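Local coordinates for protein integral membrane indolylacetylinositol arabinosyltransferase EmbC (Mycolicibacterium smegmatis, PDB 7BVE) that probably transfers arabinose units to build the arabinan of the mycobacterial cell wall, as an integral membrane glycosyltransferase of the emb family, at residues A[264-276]-A[697-709]. Numbering follows the deposited sequence.
Sequences SAMLVWWHFVGAN and VIFEVVSLTLGMI
Two membrane helices pack side by side here, and Trp269, Trp270 and Met266 of helix 258-272 meet Val701, Leu704 and Thr705 of helix 688-710. The short segments run roughly parallel; their axes come within 10.8 Å of each other and are inclined by 34°. The Met266 chain bends at chi2 and chi3, and this carries its methyl CE to 3.7 Å from Val697 CG1 and 3.8 Å from Val701 CG2. Val701 also uses its other branch: CG1 sits in the plane of the Trp269 ring, at the CD1 edge. Beside it, Trp269 NE1 gives a weak hydrogen bond to Thr705 OG1 (3.4 Å, 149° at the hydrogen). Thr705 OG1 donates in turn to Val701 O at 2.8 Å, and this bond to its own helix helps to hold the rotation of the hydroxyl. One face of the Trp269 indole carries Val273 CG2.

Trp270 has CG anti to the backbone N (chi1 -177°), which brings its six-membered ring toward the partner helix; Trp270 CH2 lies 3.5 Å from Leu704 CD1. Gly274 CA stands over the centre of one face of this ring. After Phe272 the chain leaves the helix, and Ala275 CB reaches Leu704 CD1, the same methyl, at 3.7 Å. Val273 CG1 meets Met708 CE at 3.8 Å. Leu376 of helix 361-378 touches both Trp270 and Glu700. The contact is largely apolar helix-helix packing within the membrane region, in keeping with the GT-C fold.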
loop_
_atom_site.group_PDB
_atom_site.type_symbol
_atom_site.label_atom_id
_atom_site.label_comp_id
_atom_site.label_asym_id
_atom_site.label_seq_id
_atom_site.Cartn_x
_atom_site.Cartn_y
_atom_site.Cartn_z
ATOM N N SER A 264 15.032 18.502 30.119
ATOM C CA SER A 264 16.272 19.060 29.590
ATOM C C SER A 264 17.361 18.006 29.458
ATOM O O SER A 264 18.104 18.001 28.469
ATOM C CB SER A 264 16.747 20.194 30.488
ATOM O OG SER A 264 15.789 21.232 30.521
ATOM N N ALA A 265 17.457 17.092 30.429
ATOM C CA ALA A 265 18.453 16.028 30.357
ATOM C C ALA A 265 18.172 15.069 29.211
ATOM O O ALA A 265 19.102 14.647 28.513
ATOM C CB ALA A 265 18.501 15.270 31.678
ATOM N N MET A 266 16.897 14.724 28.995
ATOM C CA MET A 266 16.554 13.832 27.887
ATOM C C MET A 266 16.848 14.485 26.543
ATOM O O MET A 266 17.341 13.822 25.625
ATOM C CB MET A 266 15.083 13.419 27.951
ATOM C CG MET A 266 14.656 12.724 29.226
ATOM S SD MET A 266 15.417 11.155 29.616
ATOM C CE MET A 266 14.472 10.100 28.546
ATOM N N LEU A 267 16.602 15.796 26.427
ATOM C CA LEU A 267 16.884 16.495 25.172
ATOM C C LEU A 267 18.378 16.593 24.886
ATOM O O LEU A 267 18.801 16.391 23.744
ATOM C CB LEU A 267 16.266 17.888 25.183
ATOM C CG LEU A 267 14.758 18.034 25.029
ATOM C CD1 LEU A 267 14.362 19.452 25.279
ATOM C CD2 LEU A 267 14.372 17.649 23.646
ATOM N N VAL A 268 19.194 16.893 25.898
ATOM C CA VAL A 268 20.638 17.012 25.681
ATOM C C VAL A 268 21.258 15.649 25.353
ATOM O O VAL A 268 22.089 15.518 24.437
ATOM C CB VAL A 268 21.299 17.670 26.906
ATOM C CG1 VAL A 268 22.792 17.659 26.799
ATOM C CG2 VAL A 268 20.837 19.092 27.036
ATOM N N TRP A 269 20.825 14.601 26.053
ATOM C CA TRP A 269 21.391 13.285 25.798
ATOM C C TRP A 269 20.934 12.724 24.456
ATOM O O TRP A 269 21.695 12.027 23.781
ATOM C CB TRP A 269 21.041 12.359 26.959
ATOM C CG TRP A 269 21.639 10.987 26.919
ATOM C CD1 TRP A 269 20.964 9.813 26.848
ATOM C CD2 TRP A 269 23.031 10.649 26.918
ATOM N NE1 TRP A 269 21.842 8.765 26.836
ATOM C CE2 TRP A 269 23.118 9.253 26.892
ATOM C CE3 TRP A 269 24.213 11.394 26.961
ATOM C CZ2 TRP A 269 24.333 8.586 26.865
ATOM C CZ3 TRP A 269 25.413 10.731 26.952
ATOM C CH2 TRP A 269 25.466 9.342 26.904
ATOM N N TRP A 270 19.721 13.052 24.023
ATOM C CA TRP A 270 19.314 12.668 22.680
ATOM C C TRP A 270 20.013 13.504 21.619
ATOM O O TRP A 270 20.151 13.060 20.480
ATOM C CB TRP A 270 17.809 12.809 22.549
ATOM C CG TRP A 270 17.258 12.380 21.261
ATOM C CD1 TRP A 270 16.913 13.173 20.224
ATOM C CD2 TRP A 270 16.937 11.051 20.875
ATOM N NE1 TRP A 270 16.408 12.423 19.203
ATOM C CE2 TRP A 270 16.414 11.110 19.580
ATOM C CE3 TRP A 270 17.048 9.810 21.499
ATOM C CZ2 TRP A 270 16.001 9.985 18.898
ATOM C CZ3 TRP A 270 16.642 8.698 20.822
ATOM C CH2 TRP A 270 16.116 8.790 19.538
ATOM N N HIS A 271 20.435 14.721 21.961
ATOM C CA HIS A 271 21.240 15.501 21.032
ATOM C C HIS A 271 22.584 14.844 20.784
ATOM O O HIS A 271 23.118 14.926 19.677
ATOM C CB HIS A 271 21.425 16.915 21.573
ATOM C CG HIS A 271 22.163 17.834 20.652
ATOM N ND1 HIS A 271 21.594 18.365 19.518
ATOM C CD2 HIS A 271 23.415 18.339 20.715
ATOM C CE1 HIS A 271 22.470 19.146 18.915
ATOM N NE2 HIS A 271 23.582 19.148 19.622
ATOM N N PHE A 272 23.139 14.169 21.786
ATOM C CA PHE A 272 24.397 13.461 21.527
ATOM C C PHE A 272 24.218 12.051 20.955
ATOM O O PHE A 272 24.673 11.782 19.842
ATOM C CB PHE A 272 25.258 13.442 22.784
ATOM C CG PHE A 272 25.874 14.759 23.080
ATOM C CD1 PHE A 272 27.002 15.162 22.404
ATOM C CD2 PHE A 272 25.315 15.613 24.002
ATOM C CE1 PHE A 272 27.570 16.378 22.649
ATOM C CE2 PHE A 272 25.882 16.833 24.254
ATOM C CZ PHE A 272 27.010 17.214 23.573
ATOM N N VAL A 273 23.585 11.132 21.683
ATOM C CA VAL A 273 23.370 9.769 21.174
ATOM C C VAL A 273 21.952 9.701 20.604
ATOM O O VAL A 273 21.000 9.244 21.233
ATOM C CB VAL A 273 23.648 8.704 22.244
ATOM C CG1 VAL A 273 25.097 8.644 22.558
ATOM C CG2 VAL A 273 23.042 9.039 23.527
ATOM N N GLY A 274 21.795 10.100 19.359
ATOM C CA GLY A 274 20.453 10.265 18.843
ATOM C C GLY A 274 20.392 10.028 17.360
ATOM O O GLY A 274 21.349 10.294 16.631
ATOM N N ALA A 275 19.253 9.534 16.911
ATOM C CA ALA A 275 19.047 9.301 15.500
ATOM C C ALA A 275 18.699 10.599 14.800
ATOM O O ALA A 275 18.017 11.460 15.358
ATOM C CB ALA A 275 17.937 8.289 15.285
ATOM N N ASN A 276 19.168 10.731 13.571
ATOM C CA ASN A 276 18.928 11.900 12.747
ATOM C C ASN A 276 17.886 11.565 11.694
ATOM O O ASN A 276 17.610 10.397 11.411
ATOM C CB ASN A 276 20.229 12.345 12.090
ATOM C CG ASN A 276 21.258 12.779 13.096
ATOM O OD1 ASN A 276 20.959 13.532 14.009
ATOM N ND2 ASN A 276 22.474 12.274 12.958
ATOM N N VAL A 697 9.251 6.605 25.770
ATOM C CA VAL A 697 10.398 7.515 25.695
ATOM C C VAL A 697 11.655 6.849 26.251
ATOM O O VAL A 697 12.736 6.916 25.644
ATOM C CB VAL A 697 10.083 8.842 26.410
ATOM C CG1 VAL A 697 11.319 9.669 26.590
ATOM C CG2 VAL A 697 9.109 9.650 25.599
ATOM N N ILE A 698 11.517 6.147 27.381
ATOM C CA ILE A 698 12.655 5.427 27.952
ATOM C C ILE A 698 13.094 4.283 27.038
ATOM O O ILE A 698 14.294 4.025 26.893
ATOM C CB ILE A 698 12.308 4.955 29.378
ATOM C CG1 ILE A 698 12.157 6.164 30.295
ATOM C CG2 ILE A 698 13.363 4.049 29.959
ATOM C CD1 ILE A 698 11.592 5.838 31.643
ATOM N N PHE A 699 12.142 3.638 26.350
ATOM C CA PHE A 699 12.474 2.582 25.390
ATOM C C PHE A 699 13.349 3.098 24.251
ATOM O O PHE A 699 14.374 2.490 23.922
ATOM C CB PHE A 699 11.187 1.967 24.842
ATOM C CG PHE A 699 11.405 0.893 23.815
ATOM C CD1 PHE A 699 11.810 -0.375 24.187
ATOM C CD2 PHE A 699 11.174 1.146 22.476
ATOM C CE1 PHE A 699 12.000 -1.358 23.242
ATOM C CE2 PHE A 699 11.365 0.166 21.534
ATOM C CZ PHE A 699 11.776 -1.084 21.917
ATOM N N GLU A 700 12.980 4.248 23.671
ATOM C CA GLU A 700 13.739 4.825 22.556
ATOM C C GLU A 700 15.140 5.254 22.982
ATOM O O GLU A 700 16.133 4.959 22.295
ATOM C CB GLU A 700 12.986 6.026 22.001
ATOM C CG GLU A 700 11.617 5.713 21.476
ATOM C CD GLU A 700 10.788 6.960 21.299
ATOM O OE1 GLU A 700 11.329 8.060 21.535
ATOM O OE2 GLU A 700 9.578 6.841 21.010
ATOM N N VAL A 701 15.236 5.943 24.123
ATOM C CA VAL A 701 16.525 6.468 24.577
ATOM C C VAL A 701 17.477 5.332 24.948
ATOM O O VAL A 701 18.655 5.335 24.564
ATOM C CB VAL A 701 16.309 7.449 25.742
ATOM C CG1 VAL A 701 17.612 7.900 26.328
ATOM C CG2 VAL A 701 15.542 8.653 25.255
ATOM N N VAL A 702 16.966 4.309 25.640
ATOM C CA VAL A 702 17.795 3.164 26.001
ATOM C C VAL A 702 18.175 2.336 24.772
ATOM O O VAL A 702 19.280 1.786 24.715
ATOM C CB VAL A 702 17.062 2.351 27.089
ATOM C CG1 VAL A 702 17.710 1.022 27.362
ATOM C CG2 VAL A 702 17.063 3.129 28.376
ATOM N N SER A 703 17.326 2.296 23.739
ATOM C CA SER A 703 17.674 1.525 22.548
ATOM C C SER A 703 18.817 2.166 21.771
ATOM O O SER A 703 19.736 1.468 21.326
ATOM C CB SER A 703 16.453 1.344 21.656
ATOM O OG SER A 703 16.079 2.562 21.058
ATOM N N LEU A 704 18.824 3.493 21.641
ATOM C CA LEU A 704 19.991 4.081 20.968
ATOM C C LEU A 704 21.239 4.162 21.847
ATOM O O LEU A 704 22.357 4.119 21.317
ATOM C CB LEU A 704 19.655 5.441 20.377
ATOM C CG LEU A 704 19.019 5.253 19.002
ATOM C CD1 LEU A 704 18.518 6.516 18.494
ATOM C CD2 LEU A 704 20.057 4.777 18.033
ATOM N N THR A 705 21.098 4.206 23.174
ATOM C CA THR A 705 22.288 4.113 24.019
ATOM C C THR A 705 22.908 2.717 23.956
ATOM O O THR A 705 24.137 2.574 23.918
ATOM C CB THR A 705 21.932 4.493 25.451
ATOM O OG1 THR A 705 21.289 5.767 25.447
ATOM C CG2 THR A 705 23.167 4.601 26.294
ATOM N N LEU A 706 22.076 1.673 23.883
ATOM C CA LEU A 706 22.607 0.323 23.709
ATOM C C LEU A 706 23.186 0.114 22.321
ATOM O O LEU A 706 24.138 -0.651 22.163
ATOM C CB LEU A 706 21.533 -0.721 23.981
ATOM C CG LEU A 706 21.169 -0.965 25.431
ATOM C CD1 LEU A 706 20.014 -1.921 25.489
ATOM C CD2 LEU A 706 22.363 -1.543 26.134
ATOM N N GLY A 707 22.625 0.768 21.305
ATOM C CA GLY A 707 23.246 0.732 19.990
ATOM C C GLY A 707 24.620 1.374 19.971
ATOM O O GLY A 707 25.510 0.931 19.247
ATOM N N MET A 708 24.815 2.416 20.776
ATOM C CA MET A 708 26.143 3.016 20.887
ATOM C C MET A 708 27.084 2.137 21.708
ATOM O O MET A 708 28.300 2.167 21.505
ATOM C CB MET A 708 26.017 4.416 21.493
ATOM C CG MET A 708 27.257 5.288 21.448
ATOM S SD MET A 708 28.371 5.189 22.844
ATOM C CE MET A 708 27.440 6.099 24.052
ATOM N N ILE A 709 26.547 1.354 22.643
ATOM C CA ILE A 709 27.415 0.541 23.498
ATOM C C ILE A 709 27.814 -0.783 22.834
ATOM O O ILE A 709 28.939 -1.257 23.037
ATOM C CB ILE A 709 26.745 0.352 24.875
ATOM C CG1 ILE A 709 26.794 1.664 25.651
ATOM C CG2 ILE A 709 27.392 -0.721 25.726
ATOM C CD1 ILE A 709 26.053 1.639 26.945
#